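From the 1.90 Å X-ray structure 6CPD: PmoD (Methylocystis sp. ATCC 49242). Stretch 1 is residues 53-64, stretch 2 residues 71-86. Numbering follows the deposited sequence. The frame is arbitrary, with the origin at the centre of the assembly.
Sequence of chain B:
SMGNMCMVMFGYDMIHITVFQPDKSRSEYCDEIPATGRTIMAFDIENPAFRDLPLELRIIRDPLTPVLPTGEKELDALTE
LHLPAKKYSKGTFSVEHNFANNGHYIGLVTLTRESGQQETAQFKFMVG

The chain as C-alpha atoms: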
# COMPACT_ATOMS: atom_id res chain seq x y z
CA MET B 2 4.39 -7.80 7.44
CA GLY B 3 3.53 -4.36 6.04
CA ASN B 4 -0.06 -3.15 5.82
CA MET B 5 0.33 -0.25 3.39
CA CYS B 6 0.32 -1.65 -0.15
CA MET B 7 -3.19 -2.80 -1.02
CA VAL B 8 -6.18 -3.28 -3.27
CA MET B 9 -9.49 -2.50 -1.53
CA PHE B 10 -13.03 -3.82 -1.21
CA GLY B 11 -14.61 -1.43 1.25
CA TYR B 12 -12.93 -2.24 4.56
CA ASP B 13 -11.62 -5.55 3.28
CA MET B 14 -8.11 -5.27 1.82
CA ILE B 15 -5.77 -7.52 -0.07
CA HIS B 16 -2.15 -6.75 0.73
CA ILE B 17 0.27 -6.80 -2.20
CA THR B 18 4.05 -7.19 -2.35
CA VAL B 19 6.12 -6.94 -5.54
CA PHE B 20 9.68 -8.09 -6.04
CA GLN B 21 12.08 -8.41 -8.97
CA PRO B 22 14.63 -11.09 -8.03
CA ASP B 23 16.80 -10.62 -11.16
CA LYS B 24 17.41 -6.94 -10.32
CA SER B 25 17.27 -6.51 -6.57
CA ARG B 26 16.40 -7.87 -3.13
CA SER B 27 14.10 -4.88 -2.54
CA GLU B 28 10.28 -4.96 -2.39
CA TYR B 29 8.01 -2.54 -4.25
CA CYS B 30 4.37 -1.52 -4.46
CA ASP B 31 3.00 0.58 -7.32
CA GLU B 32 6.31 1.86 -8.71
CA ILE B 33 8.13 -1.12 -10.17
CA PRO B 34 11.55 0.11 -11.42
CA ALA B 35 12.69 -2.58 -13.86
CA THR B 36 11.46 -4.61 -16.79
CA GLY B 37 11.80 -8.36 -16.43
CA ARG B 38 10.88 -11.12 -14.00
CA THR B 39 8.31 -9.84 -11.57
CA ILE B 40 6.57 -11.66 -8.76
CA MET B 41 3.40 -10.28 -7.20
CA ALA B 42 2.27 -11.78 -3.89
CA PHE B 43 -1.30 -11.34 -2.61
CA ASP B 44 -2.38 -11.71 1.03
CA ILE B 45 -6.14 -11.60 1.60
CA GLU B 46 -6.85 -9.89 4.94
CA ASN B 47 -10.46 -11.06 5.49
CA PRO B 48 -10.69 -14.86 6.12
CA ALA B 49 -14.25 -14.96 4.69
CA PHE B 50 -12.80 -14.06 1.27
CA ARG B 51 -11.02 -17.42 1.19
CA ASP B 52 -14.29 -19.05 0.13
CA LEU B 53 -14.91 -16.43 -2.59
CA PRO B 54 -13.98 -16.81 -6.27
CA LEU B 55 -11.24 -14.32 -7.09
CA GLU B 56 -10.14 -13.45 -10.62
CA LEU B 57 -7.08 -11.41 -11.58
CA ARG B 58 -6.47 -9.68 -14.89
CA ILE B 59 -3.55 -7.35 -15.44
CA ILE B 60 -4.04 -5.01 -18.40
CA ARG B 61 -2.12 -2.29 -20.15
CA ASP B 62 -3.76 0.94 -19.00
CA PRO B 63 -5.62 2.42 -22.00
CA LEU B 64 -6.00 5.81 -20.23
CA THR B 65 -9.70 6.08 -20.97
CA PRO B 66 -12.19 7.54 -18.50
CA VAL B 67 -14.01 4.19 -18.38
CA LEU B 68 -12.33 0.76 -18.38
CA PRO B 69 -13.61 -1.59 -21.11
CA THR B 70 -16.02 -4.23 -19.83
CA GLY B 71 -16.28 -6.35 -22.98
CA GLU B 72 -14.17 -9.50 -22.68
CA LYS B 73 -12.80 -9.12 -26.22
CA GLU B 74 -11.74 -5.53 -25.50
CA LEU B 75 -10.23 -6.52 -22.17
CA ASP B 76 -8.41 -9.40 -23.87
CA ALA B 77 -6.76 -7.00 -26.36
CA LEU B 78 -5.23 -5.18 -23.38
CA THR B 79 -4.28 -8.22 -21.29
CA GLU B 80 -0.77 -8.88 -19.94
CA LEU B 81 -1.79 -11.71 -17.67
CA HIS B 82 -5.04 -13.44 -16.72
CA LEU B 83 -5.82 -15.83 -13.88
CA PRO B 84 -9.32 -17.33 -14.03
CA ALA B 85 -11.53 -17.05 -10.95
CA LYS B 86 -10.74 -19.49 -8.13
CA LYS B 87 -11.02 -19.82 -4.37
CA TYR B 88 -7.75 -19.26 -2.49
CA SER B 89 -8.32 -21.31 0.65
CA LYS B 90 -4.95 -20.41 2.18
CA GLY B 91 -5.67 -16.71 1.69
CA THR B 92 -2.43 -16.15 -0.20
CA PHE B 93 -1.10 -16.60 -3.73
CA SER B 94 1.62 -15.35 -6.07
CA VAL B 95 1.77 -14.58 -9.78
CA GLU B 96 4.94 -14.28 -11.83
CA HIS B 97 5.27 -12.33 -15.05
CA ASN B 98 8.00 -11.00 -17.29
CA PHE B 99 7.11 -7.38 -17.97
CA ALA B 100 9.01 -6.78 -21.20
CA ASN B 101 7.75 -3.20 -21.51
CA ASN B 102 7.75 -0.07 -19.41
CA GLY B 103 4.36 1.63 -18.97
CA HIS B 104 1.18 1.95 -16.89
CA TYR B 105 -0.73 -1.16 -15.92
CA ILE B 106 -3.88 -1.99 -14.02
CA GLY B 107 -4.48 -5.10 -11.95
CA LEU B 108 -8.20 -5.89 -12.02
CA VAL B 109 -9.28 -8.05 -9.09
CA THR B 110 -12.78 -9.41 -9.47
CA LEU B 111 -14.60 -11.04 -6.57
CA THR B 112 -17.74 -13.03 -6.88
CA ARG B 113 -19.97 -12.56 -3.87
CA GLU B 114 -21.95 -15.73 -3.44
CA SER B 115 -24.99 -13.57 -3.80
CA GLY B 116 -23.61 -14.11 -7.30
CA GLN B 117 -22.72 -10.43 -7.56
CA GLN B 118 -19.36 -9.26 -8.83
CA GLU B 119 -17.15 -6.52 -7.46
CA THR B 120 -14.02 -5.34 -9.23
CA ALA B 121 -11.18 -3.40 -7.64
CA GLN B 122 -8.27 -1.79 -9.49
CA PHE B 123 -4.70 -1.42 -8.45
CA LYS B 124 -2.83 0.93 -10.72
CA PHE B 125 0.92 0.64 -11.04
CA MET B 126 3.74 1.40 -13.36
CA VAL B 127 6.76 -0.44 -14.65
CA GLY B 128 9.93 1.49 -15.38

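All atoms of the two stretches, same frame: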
# COMPACT_ATOMS: atom_id res chain seq x y z
N LEU B 53 -14.36 -17.22 -1.48
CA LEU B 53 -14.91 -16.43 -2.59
C LEU B 53 -14.05 -16.53 -3.85
O LEU B 53 -12.83 -16.34 -3.78
CB LEU B 53 -15.05 -14.96 -2.21
CG LEU B 53 -16.05 -14.58 -1.13
CD1 LEU B 53 -16.12 -13.06 -1.05
CD2 LEU B 53 -17.40 -15.17 -1.45
N PRO B 54 -14.69 -16.80 -4.99
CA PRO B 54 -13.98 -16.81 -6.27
C PRO B 54 -13.30 -15.47 -6.51
O PRO B 54 -13.92 -14.41 -6.35
CB PRO B 54 -15.09 -17.07 -7.29
CG PRO B 54 -16.16 -17.80 -6.52
CD PRO B 54 -16.10 -17.17 -5.14
N LEU B 55 -12.02 -15.52 -6.85
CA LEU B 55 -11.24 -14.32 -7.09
C LEU B 55 -10.51 -14.44 -8.43
O LEU B 55 -9.77 -15.39 -8.69
CB LEU B 55 -10.26 -14.11 -5.93
CG LEU B 55 -9.35 -12.89 -5.86
CD1 LEU B 55 -8.92 -12.70 -4.41
CD2 LEU B 55 -8.12 -13.06 -6.74
N GLU B 56 -10.75 -13.47 -9.30
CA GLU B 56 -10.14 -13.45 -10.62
C GLU B 56 -9.15 -12.29 -10.70
O GLU B 56 -9.39 -11.22 -10.13
CB GLU B 56 -11.21 -13.32 -11.70
CG GLU B 56 -10.67 -13.01 -13.08
CD GLU B 56 -11.76 -12.64 -14.08
OE1 GLU B 56 -12.89 -12.33 -13.65
OE2 GLU B 56 -11.48 -12.65 -15.30
N LEU B 57 -8.03 -12.50 -11.39
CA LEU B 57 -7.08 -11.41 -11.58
C LEU B 57 -6.78 -11.24 -13.07
O LEU B 57 -6.45 -12.21 -13.75
CB LEU B 57 -5.77 -11.66 -10.82
CG LEU B 57 -4.61 -10.69 -11.13
CD1 LEU B 57 -4.85 -9.26 -10.59
CD2 LEU B 57 -3.27 -11.24 -10.65
N ARG B 58 -6.90 -10.02 -13.55
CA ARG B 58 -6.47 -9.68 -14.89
C ARG B 58 -5.61 -8.44 -14.85
O ARG B 58 -6.04 -7.40 -14.36
CB ARG B 58 -7.66 -9.49 -15.83
CG ARG B 58 -7.25 -9.09 -17.24
CD ARG B 58 -8.43 -8.78 -18.11
NE ARG B 58 -8.97 -10.01 -18.68
CZ ARG B 58 -10.25 -10.26 -18.87
NH1 ARG B 58 -11.15 -9.37 -18.50
NH2 ARG B 58 -10.64 -11.41 -19.40
N ILE B 59 -4.39 -8.54 -15.36
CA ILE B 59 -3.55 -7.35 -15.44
C ILE B 59 -3.58 -6.85 -16.88
O ILE B 59 -3.31 -7.60 -17.81
CB ILE B 59 -2.11 -7.65 -15.00
CG1 ILE B 59 -2.09 -8.08 -13.53
CG2 ILE B 59 -1.20 -6.41 -15.20
CD1 ILE B 59 -0.70 -8.46 -13.03
N ILE B 60 -3.96 -5.59 -17.06
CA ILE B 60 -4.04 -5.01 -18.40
C ILE B 60 -3.11 -3.82 -18.55
O ILE B 60 -2.75 -3.15 -17.57
CB ILE B 60 -5.46 -4.52 -18.74
CG1 ILE B 60 -5.90 -3.42 -17.75
CG2 ILE B 60 -6.47 -5.68 -18.73
CD1 ILE B 60 -7.18 -2.72 -18.15
N ARG B 61 -2.72 -3.57 -19.79
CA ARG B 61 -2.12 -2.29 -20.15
C ARG B 61 -3.20 -1.24 -19.93
O ARG B 61 -4.36 -1.45 -20.30
CB ARG B 61 -1.62 -2.33 -21.60
CG ARG B 61 -0.54 -3.40 -21.79
CD ARG B 61 -0.15 -3.63 -23.23
NE ARG B 61 -1.12 -4.41 -23.99
CZ ARG B 61 -1.19 -5.74 -24.00
NH1 ARG B 61 -0.35 -6.48 -23.29
NH2 ARG B 61 -2.12 -6.35 -24.74
N ASP B 62 -2.82 -0.14 -19.30
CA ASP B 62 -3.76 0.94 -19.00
C ASP B 62 -4.07 1.71 -20.29
O ASP B 62 -3.17 2.28 -20.88
CB ASP B 62 -3.15 1.88 -17.95
CG ASP B 62 -4.18 2.86 -17.37
OD1 ASP B 62 -5.21 3.14 -18.03
OD2 ASP B 62 -3.94 3.37 -16.24
N PRO B 63 -5.34 1.69 -20.75
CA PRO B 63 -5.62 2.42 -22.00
C PRO B 63 -5.81 3.93 -21.79
O PRO B 63 -5.99 4.65 -22.78
CB PRO B 63 -6.94 1.79 -22.48
CG PRO B 63 -7.65 1.42 -21.19
CD PRO B 63 -6.53 0.99 -20.23
N LEU B 64 -5.79 4.39 -20.54
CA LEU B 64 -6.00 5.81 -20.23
C LEU B 64 -7.29 6.36 -20.80
O LEU B 64 -7.32 7.42 -21.42
CB LEU B 64 -4.84 6.67 -20.72
CG LEU B 64 -3.51 6.21 -20.15
CD1 LEU B 64 -2.46 7.20 -20.59
CD2 LEU B 64 -3.57 6.08 -18.63
N GLY B 71 -16.18 -5.25 -22.03
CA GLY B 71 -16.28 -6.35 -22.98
C GLY B 71 -15.05 -7.23 -22.90
O GLY B 71 -13.93 -6.73 -22.83
N GLU B 72 -15.25 -8.55 -22.93
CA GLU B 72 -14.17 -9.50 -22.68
C GLU B 72 -13.18 -9.49 -23.86
O GLU B 72 -11.98 -9.71 -23.67
CB GLU B 72 -14.74 -10.91 -22.46
CG GLU B 72 -14.05 -11.68 -21.32
CD GLU B 72 -12.97 -12.65 -21.78
OE1 GLU B 72 -12.88 -12.95 -22.99
OE2 GLU B 72 -12.20 -13.11 -20.90
N LYS B 73 -13.67 -9.23 -25.06
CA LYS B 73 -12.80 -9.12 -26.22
C LYS B 73 -11.90 -7.89 -26.12
O LYS B 73 -10.73 -7.93 -26.48
CB LYS B 73 -13.60 -9.08 -27.52
CG LYS B 73 -12.72 -9.17 -28.75
CD LYS B 73 -13.53 -9.31 -30.02
CE LYS B 73 -14.47 -8.13 -30.23
NZ LYS B 73 -15.27 -8.29 -31.49
N GLU B 74 -12.48 -6.78 -25.65
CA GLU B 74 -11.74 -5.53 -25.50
C GLU B 74 -10.72 -5.66 -24.38
O GLU B 74 -9.58 -5.21 -24.50
CB GLU B 74 -12.68 -4.35 -25.22
CG GLU B 74 -13.37 -3.81 -26.48
CD GLU B 74 -14.41 -4.76 -27.05
OE1 GLU B 74 -14.91 -5.62 -26.29
OE2 GLU B 74 -14.72 -4.65 -28.26
N LEU B 75 -11.14 -6.28 -23.28
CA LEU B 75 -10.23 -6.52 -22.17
C LEU B 75 -9.11 -7.46 -22.60
O LEU B 75 -7.97 -7.28 -22.18
CB LEU B 75 -10.99 -7.07 -20.97
CG LEU B 75 -11.70 -6.00 -20.13
CD1 LEU B 75 -12.60 -6.63 -19.08
CD2 LEU B 75 -10.69 -5.07 -19.45
N ASP B 76 -9.43 -8.46 -23.42
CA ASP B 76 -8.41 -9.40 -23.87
C ASP B 76 -7.31 -8.72 -24.70
O ASP B 76 -6.12 -9.04 -24.57
CB ASP B 76 -9.05 -10.53 -24.68
CG ASP B 76 -9.63 -11.63 -23.80
OD1 ASP B 76 -9.20 -11.75 -22.62
OD2 ASP B 76 -10.52 -12.37 -24.27
N ALA B 77 -7.71 -7.77 -25.55
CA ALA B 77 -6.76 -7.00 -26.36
C ALA B 77 -5.71 -6.28 -25.51
O ALA B 77 -4.59 -6.04 -25.95
CB ALA B 77 -7.51 -6.00 -27.24
N LEU B 78 -6.10 -5.92 -24.30
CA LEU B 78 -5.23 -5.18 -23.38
C LEU B 78 -4.47 -6.07 -22.39
O LEU B 78 -3.65 -5.57 -21.61
CB LEU B 78 -6.08 -4.17 -22.60
CG LEU B 78 -6.79 -3.09 -23.41
CD1 LEU B 78 -7.78 -2.30 -22.55
CD2 LEU B 78 -5.74 -2.15 -23.99
N THR B 79 -4.70 -7.38 -22.43
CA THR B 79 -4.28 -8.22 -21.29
C THR B 79 -2.81 -8.65 -21.30
O THR B 79 -2.31 -9.17 -22.29
CB THR B 79 -5.15 -9.48 -21.22
OG1 THR B 79 -6.47 -9.10 -20.81
CG2 THR B 79 -4.58 -10.50 -20.22
N GLU B 80 -2.14 -8.41 -20.17
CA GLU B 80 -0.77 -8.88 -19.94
C GLU B 80 -0.77 -10.25 -19.31
O GLU B 80 0.05 -11.10 -19.63
CB GLU B 80 0.01 -7.94 -19.01
CG GLU B 80 0.51 -6.69 -19.66
CD GLU B 80 1.71 -6.93 -20.56
OE1 GLU B 80 2.41 -7.95 -20.39
OE2 GLU B 80 1.94 -6.08 -21.45
N LEU B 81 -1.67 -10.43 -18.35
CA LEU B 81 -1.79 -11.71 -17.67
C LEU B 81 -3.21 -11.90 -17.18
O LEU B 81 -3.87 -10.94 -16.80
CB LEU B 81 -0.80 -11.75 -16.50
CG LEU B 81 -0.92 -12.74 -15.34
CD1 LEU B 81 0.47 -13.02 -14.80
CD2 LEU B 81 -1.79 -12.17 -14.23
N HIS B 82 -3.68 -13.14 -17.17
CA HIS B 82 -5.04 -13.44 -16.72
C HIS B 82 -5.10 -14.73 -15.93
O HIS B 82 -4.73 -15.78 -16.44
CB HIS B 82 -6.00 -13.52 -17.91
CG HIS B 82 -7.43 -13.68 -17.51
ND1 HIS B 82 -8.34 -14.40 -18.24
CD2 HIS B 82 -8.11 -13.21 -16.43
CE1 HIS B 82 -9.51 -14.38 -17.64
NE2 HIS B 82 -9.40 -13.66 -16.54
N LEU B 83 -5.54 -14.64 -14.68
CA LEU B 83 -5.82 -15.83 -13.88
C LEU B 83 -7.32 -16.00 -13.68
O LEU B 83 -7.95 -15.16 -13.04
CB LEU B 83 -5.15 -15.76 -12.51
CG LEU B 83 -3.66 -15.54 -12.31
CD1 LEU B 83 -3.41 -15.72 -10.81
CD2 LEU B 83 -2.82 -16.51 -13.13
N PRO B 84 -7.89 -17.08 -14.21
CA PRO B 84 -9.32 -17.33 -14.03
C PRO B 84 -9.74 -17.39 -12.56
O PRO B 84 -8.93 -17.73 -11.70
CB PRO B 84 -9.54 -18.71 -14.70
CG PRO B 84 -8.43 -18.83 -15.68
CD PRO B 84 -7.25 -18.09 -15.08
N ALA B 85 -11.00 -17.09 -12.31
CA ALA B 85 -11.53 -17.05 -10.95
C ALA B 85 -11.33 -18.38 -10.22
O ALA B 85 -11.56 -19.43 -10.79
CB ALA B 85 -13.02 -16.70 -10.99
N LYS B 86 -10.89 -18.31 -8.97
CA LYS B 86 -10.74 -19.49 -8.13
C LYS B 86 -10.72 -19.08 -6.67
O LYS B 86 -10.45 -17.93 -6.33
CB LYS B 86 -9.49 -20.30 -8.48
CG LYS B 86 -8.19 -19.65 -8.12
CD LYS B 86 -7.06 -20.66 -8.06
CE LYS B 86 -7.21 -21.57 -6.86
NZ LYS B 86 -5.99 -22.41 -6.65
O HOH W 1 -7.49 -16.17 -9.66
O HOH W 2 -2.68 -3.51 -25.99
O HOH W 3 0.18 -9.26 -24.19
O HOH W 4 -2.08 -9.20 -25.29

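The strand through Leu55 to Arg61 runs antiparallel to the one through Leu81 to Lys86, their directions 167° apart, while the helix that follows Gly71 lies across the first strand at 68° with its axis 8.7 Å away. Paired hydrogen bonds set the ladder: Leu55 N to Lys86 O (2.9 Å) with Lys86 N to Leu55 O (3.1 Å), then Leu57 N to Leu83 O (3.1 Å) with Leu83 N to Leu57 O (2.8 Å). A bulge between these pairs shifts the register by one, bringing Ala85 CA to 3.3 Å from Leu55 O, and a water donates to both Leu55 O and Pro84 O. At the far end, Ile59 N bonds to Leu81 O (2.8 Å), while Ile59 O accepts Glu80 N at 2.8 Å and, weakly, Leu81 N at 3.3 Å. This second bulge accompanies the corner at Glu80, beyond which Arg61 N reaches Leu78 O (2.9 Å).

The bridged pairs put their side chains on two faces. On one, Leu57, Ile59, Leu81 and Leu83 form a greasy strip. Leu81 CD2 lies 4.0 Å from both Leu57 CD2 and Ile59 CD1, so that methyl rests in the shallow groove where Leu57 and Ile59 meet.

On the other face, the long side chain of Arg58 fills the space between strand and helix. The CB of Leu75 covers one face of its guanidinium. Arg58 NH2 makes a salt bridge with Glu72 OE2 (2.8 Å), although the hydrogen bond within it is weak; the salt bridge from Arg58 NH2 to Asp76 OD1 (3.5 Å) is one of charge alone, because that oxygen lies well out of the guanidinium plane. Arg58 NH2 also sits over one face of the His82 ring, while at the ring edge His82 NE2 donates to Glu56 OE2 (2.6 Å). Nearby, Thr79 OG1 turns back to bond Leu75 O (2.7 Å), tying Thr79 back to the helical residue Leu75.

Leu78 is the bump that packs against Ile60 and Pro63. Leu78 CB meets Ile60 CB at 3.9 Å, and Leu78 CD1 reaches Pro63 CG at 4.0 Å. Arg61 folds across this turn, with the backbone carbonyl carbon of Leu78 over one face of its guanidinium. At the guanidinium edge, NH1 of Arg61 forms a salt bridge with Glu80 OE2 (3.0 Å) and NH2 of Arg61 bonds to Ala77 O (2.8 Å). Three waters extend this grip, linking Arg61 to the carbonyl oxygens of Ala77 and Thr79.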